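Local coordinates for protein formate dehydrogenase (Staphylococcus aureus, PDB 6TTB) that probably catalyses the NAD-dependent oxidation of formate to carbon dioxide, with the reduction of NAD to NADH, at residues E149-D154 with T244-L249. Numbering follows the deposited sequence.
Sequences EHAVMD and TIHAPL. With NAD (nicotinamide-adenine-dinucleotide), chain C.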
ATOM      1  N   GLU A 149       6.905  -4.057  -6.794  1.00 16.59           N
ATOM      2  CA  GLU A 149       5.537  -4.138  -6.289  1.00 14.28           C
ATOM      3  C   GLU A 149       5.550  -3.712  -4.816  1.00 14.07           C
ATOM      4  O   GLU A 149       4.743  -2.897  -4.357  1.00 12.24           O
ATOM      5  CB  GLU A 149       4.995  -5.554  -6.380  1.00 17.28           C
ATOM      6  CG  GLU A 149       4.878  -6.122  -7.763  1.00 20.88           C
ATOM      7  CD  GLU A 149       4.270  -7.542  -7.843  1.00 27.02           C
ATOM      8  OE1 GLU A 149       3.959  -8.100  -6.795  1.00 27.53           O
ATOM      9  OE2 GLU A 149       4.051  -8.068  -8.992  1.00 28.94           O
ATOM     10  N   HIS A 150       6.459  -4.283  -4.039  1.00 13.99           N
ATOM     11  CA  HIS A 150       6.415  -3.968  -2.622  1.00 15.65           C
ATOM     12  C   HIS A 150       6.570  -2.462  -2.427  1.00 16.25           C
ATOM     13  O   HIS A 150       5.998  -1.884  -1.514  1.00 13.70           O
ATOM     14  CB  HIS A 150       7.524  -4.667  -1.926  1.00 17.45           C
ATOM     15  CG  HIS A 150       7.188  -4.976  -0.535  1.00 21.59           C
ATOM     16  ND1 HIS A 150       6.540  -6.166  -0.173  1.00 21.73           N
ATOM     17  CD2 HIS A 150       7.417  -4.288   0.607  1.00 20.50           C
ATOM     18  CE1 HIS A 150       6.419  -6.196   1.145  1.00 18.64           C
ATOM     19  NE2 HIS A 150       6.961  -5.054   1.644  1.00 19.56           N
ATOM     20  N   ALA A 151       7.387  -1.816  -3.276  1.00 16.48           N
ATOM     21  CA  ALA A 151       7.625  -0.397  -3.010  1.00 19.28           C
ATOM     22  C   ALA A 151       6.400   0.453  -3.344  1.00 18.69           C
ATOM     23  O   ALA A 151       6.109   1.408  -2.644  1.00 23.54           O
ATOM     24  CB  ALA A 151       8.907   0.135  -3.665  1.00 18.96           C
ATOM     25  N   VAL A 152       5.723   0.152  -4.460  1.00 21.65           N
ATOM     26  CA  VAL A 152       4.602   1.000  -4.837  1.00 17.14           C
ATOM     27  C   VAL A 152       3.495   0.766  -3.836  1.00 15.24           C
ATOM     28  O   VAL A 152       2.847   1.727  -3.392  1.00 13.28           O
ATOM     29  CB  VAL A 152       4.172   0.874  -6.321  1.00 15.15           C
ATOM     30  CG1 VAL A 152       5.338   1.113  -7.258  1.00 14.35           C
ATOM     31  CG2 VAL A 152       3.658  -0.438  -6.604  1.00 14.16           C
ATOM     32  N   MET A 153       3.441  -0.459  -3.304  1.00 15.97           N
ATOM     33  CA  MET A 153       2.457  -0.766  -2.263  1.00 19.79           C
ATOM     34  C   MET A 153       2.721   0.117  -1.048  1.00 21.73           C
ATOM     35  O   MET A 153       1.806   0.802  -0.535  1.00 24.38           O
ATOM     36  CB  MET A 153       2.563  -2.210  -1.846  1.00 18.73           C
ATOM     37  CG  MET A 153       1.712  -2.588  -0.711  1.00 18.29           C
ATOM     38  SD  MET A 153       2.052  -4.321  -0.266  1.00 20.59           S
ATOM     39  CE  MET A 153       3.561  -4.141   0.707  1.00 13.82           C
ATOM     40  N   ASP A 154       3.993   0.170  -0.661  1.00 17.20           N
ATOM     41  CA  ASP A 154       4.429   1.052   0.406  1.00 13.90           C
ATOM     42  C   ASP A 154       4.044   2.499   0.126  1.00 12.29           C
ATOM     43  O   ASP A 154       3.571   3.169   1.059  1.00 13.89           O
ATOM     44  CB  ASP A 154       5.921   0.911   0.691  1.00 14.99           C
ATOM     45  CG  ASP A 154       6.372  -0.424   1.288  1.00 14.08           C
ATOM     46  OD1 ASP A 154       5.577  -1.160   1.750  1.00 13.96           O
ATOM     47  OD2 ASP A 154       7.538  -0.631   1.349  1.00 16.47           O
ATOM     48  N   THR A 244      11.536   6.848  -2.968  1.00 17.47           N
ATOM     49  CA  THR A 244      11.762   5.432  -2.827  1.00 14.69           C
ATOM     50  C   THR A 244      13.176   5.154  -3.283  1.00 14.90           C
ATOM     51  O   THR A 244      13.626   5.728  -4.290  1.00 15.81           O
ATOM     52  CB  THR A 244      10.655   4.622  -3.545  1.00 16.12           C
ATOM     53  OG1 THR A 244      10.869   3.224  -3.420  1.00 19.35           O
ATOM     54  CG2 THR A 244      10.501   4.903  -5.013  1.00 15.23           C
ATOM     55  N   ILE A 245      13.840   4.239  -2.568  1.00 14.23           N
ATOM     56  CA  ILE A 245      15.272   3.964  -2.705  1.00 13.47           C
ATOM     57  C   ILE A 245      15.457   2.682  -3.478  1.00 13.35           C
ATOM     58  O   ILE A 245      14.926   1.633  -3.084  1.00 17.85           O
ATOM     59  CB  ILE A 245      15.882   3.784  -1.315  1.00 12.10           C
ATOM     60  CG1 ILE A 245      15.459   4.907  -0.361  1.00 13.24           C
ATOM     61  CG2 ILE A 245      17.361   3.539  -1.382  1.00 10.42           C
ATOM     62  CD1 ILE A 245      16.395   6.035  -0.177  1.00 11.84           C
ATOM     63  N   HIS A 246      16.254   2.748  -4.523  1.00 13.46           N
ATOM     64  CA  HIS A 246      16.562   1.553  -5.312  1.00 17.70           C
ATOM     65  C   HIS A 246      18.024   1.546  -5.659  1.00 18.29           C
ATOM     66  O   HIS A 246      18.382   1.239  -6.788  1.00 20.07           O
ATOM     67  CB  HIS A 246      15.616   1.399  -6.552  1.00 18.13           C
ATOM     68  CG  HIS A 246      14.187   1.376  -6.118  1.00 19.32           C
ATOM     69  ND1 HIS A 246      13.661   0.289  -5.444  1.00 17.05           N
ATOM     70  CD2 HIS A 246      13.287   2.403  -5.956  1.00 19.99           C
ATOM     71  CE1 HIS A 246      12.432   0.574  -5.081  1.00 18.93           C
ATOM     72  NE2 HIS A 246      12.186   1.886  -5.375  1.00 20.08           N
ATOM     73  N   ALA A 247      18.840   1.953  -4.683  1.00 19.55           N
ATOM     74  CA  ALA A 247      20.275   2.092  -4.851  1.00 21.13           C
ATOM     75  C   ALA A 247      20.974   0.969  -4.080  1.00 23.11           C
ATOM     76  O   ALA A 247      20.467   0.504  -3.051  1.00 20.83           O
ATOM     77  CB  ALA A 247      20.695   3.450  -4.334  1.00 20.80           C
ATOM     78  N   PRO A 248      22.167   0.496  -4.528  1.00 28.12           N
ATOM     79  CA  PRO A 248      22.880  -0.581  -3.816  1.00 28.29           C
ATOM     80  C   PRO A 248      23.487   0.011  -2.552  1.00 25.38           C
ATOM     81  O   PRO A 248      23.383   1.209  -2.321  1.00 24.95           O
ATOM     82  CB  PRO A 248      23.942  -1.080  -4.827  1.00 24.91           C
ATOM     83  CG  PRO A 248      23.495  -0.490  -6.156  1.00 24.24           C
ATOM     84  CD  PRO A 248      22.826   0.843  -5.791  1.00 29.53           C
ATOM     85  N   LEU A 249      24.010  -0.838  -1.682  1.00 23.78           N
ATOM     86  CA  LEU A 249      24.735  -0.324  -0.531  1.00 21.84           C
ATOM     87  C   LEU A 249      26.209  -0.276  -0.892  1.00 24.02           C
ATOM     88  O   LEU A 249      26.880  -1.322  -0.838  1.00 22.90           O
ATOM     89  CB  LEU A 249      24.523  -1.289   0.621  1.00 18.97           C
ATOM     90  CG  LEU A 249      25.268  -0.942   1.905  1.00 19.90           C
ATOM     91  CD1 LEU A 249      24.919   0.482   2.444  1.00 17.56           C
ATOM     92  CD2 LEU A 249      25.007  -2.015   2.950  1.00 15.83           C
TER
HETATM   93  PA  NAD C 401      20.527  -1.920 -10.122  1.00 52.06           P
HETATM   94  O1A NAD C 401      22.007  -2.079 -10.194  1.00 54.80           O
HETATM   95  O2A NAD C 401      19.635  -2.203 -11.317  1.00 45.39           O
HETATM   96  O5B NAD C 401      20.150  -0.495  -9.469  1.00 58.43           O
HETATM   97  C5B NAD C 401      21.136   0.310  -8.792  1.00 50.36           C
HETATM   98  C4B NAD C 401      21.327   1.578  -9.585  1.00 57.87           C
HETATM   99  O4B NAD C 401      21.598   2.635  -8.646  1.00 58.39           O
HETATM  100  C3B NAD C 401      22.492   1.558 -10.603  1.00 59.55           C
HETATM  101  O3B NAD C 401      22.118   1.504 -11.980  1.00 42.65           O
HETATM  102  C2B NAD C 401      23.318   2.815 -10.299  1.00 63.37           C
HETATM  103  O2B NAD C 401      23.510   3.642 -11.428  1.00 56.97           O
HETATM  104  C1B NAD C 401      22.565   3.515  -9.159  1.00 56.33           C
HETATM  105  N9A NAD C 401      23.453   3.978  -8.087  1.00 55.64           N
HETATM  106  C8A NAD C 401      24.783   3.625  -7.902  1.00 45.00           C
HETATM  107  N7A NAD C 401      25.382   4.318  -6.961  1.00 39.21           N
HETATM  108  C5A NAD C 401      24.432   5.256  -6.558  1.00 52.10           C
HETATM  109  C6A NAD C 401      24.462   6.333  -5.626  1.00 45.12           C
HETATM  110  N6A NAD C 401      25.534   6.715  -4.954  1.00 39.47           N
HETATM  111  N1A NAD C 401      23.355   7.114  -5.541  1.00 53.83           N
HETATM  112  C2A NAD C 401      22.272   6.768  -6.256  1.00 45.90           C
HETATM  113  N3A NAD C 401      22.113   5.764  -7.123  1.00 39.81           N
HETATM  114  C4A NAD C 401      23.233   5.042  -7.242  1.00 51.37           C
HETATM  115  O3  NAD C 401      20.026  -2.825  -8.959  1.00 50.79           O
HETATM  116  PN  NAD C 401      18.519  -3.164  -8.733  1.00 40.39           P
HETATM  117  O1N NAD C 401      18.309  -4.537  -9.316  1.00 49.67           O
HETATM  118  O2N NAD C 401      17.671  -2.027  -9.225  1.00 34.82           O
HETATM  119  O5D NAD C 401      18.484  -3.222  -7.115  1.00 47.43           O
HETATM  120  C5D NAD C 401      18.107  -2.025  -6.367  1.00 49.08           C
HETATM  121  C4D NAD C 401      18.469  -2.268  -4.943  1.00 53.44           C
HETATM  122  O4D NAD C 401      17.386  -3.007  -4.329  1.00 43.57           O
HETATM  123  C3D NAD C 401      19.757  -3.113  -4.793  1.00 57.97           C
HETATM  124  O3D NAD C 401      20.839  -2.372  -4.250  1.00 70.15           O
HETATM  125  C2D NAD C 401      19.333  -4.317  -3.946  1.00 54.30           C
HETATM  126  O2D NAD C 401      20.146  -4.595  -2.813  1.00 49.84           O
HETATM  127  C1D NAD C 401      17.917  -4.011  -3.493  1.00 47.46           C
HETATM  128  N1N NAD C 401      17.102  -5.230  -3.606  1.00 36.45           N
HETATM  129  C2N NAD C 401      16.396  -5.711  -2.461  1.00 38.54           C
HETATM  130  C3N NAD C 401      15.604  -6.879  -2.545  1.00 33.32           C
HETATM  131  C7N NAD C 401      14.620  -7.229  -1.427  1.00 35.01           C
HETATM  132  O7N NAD C 401      14.301  -8.407  -1.269  1.00 34.37           O
HETATM  133  N7N NAD C 401      14.111  -6.240  -0.666  1.00 36.40           N
HETATM  134  C4N NAD C 401      15.727  -7.688  -3.735  1.00 37.05           C
HETATM  135  C5N NAD C 401      16.458  -7.211  -4.844  1.00 37.60           C
HETATM  136  C6N NAD C 401      17.162  -5.994  -4.746  1.00 37.32           C
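Ala151 of helix 144-160 points its methyl group at Thr244 and His246, where strand 242-245 of the Rossmann fold runs out into the NAD pocket. The contact is small and wholly buried, and no hydrogen bond crosses it. His246 can be followed outward from the backbone. Its CB sets out toward the helix, with CG anti to the carbonyl carbon (chi1 -57°), and this carries the ring back toward the side chain of Thr244. ND1 comes near the carbonyl O of Ile245, but the angle is too poor for a hydrogen bond. CE1 reaches Ala151 CB at 3.8 Å. The methyl meets the ring at its edge, close to the ring plane. NE2 shares a hydrogen bond of 2.7 Å with Thr244 OG1, which should limit rotation of the ring. Thr244 CG2 also lies in the ring plane, beside CD2 and 3.5 Å from His246 NE2. The ring further touches Ile199 and Val203 of helix 198-207, next to the glycine-rich turn. Beyond His246 the chain follows the cofactor: Ala247 CB lies 3.9 Å from NAD N3A of the adenine. Thr244 OG1, held anti to its own backbone N (chi1 180°), ends 3.7 Å from Ala151 CB.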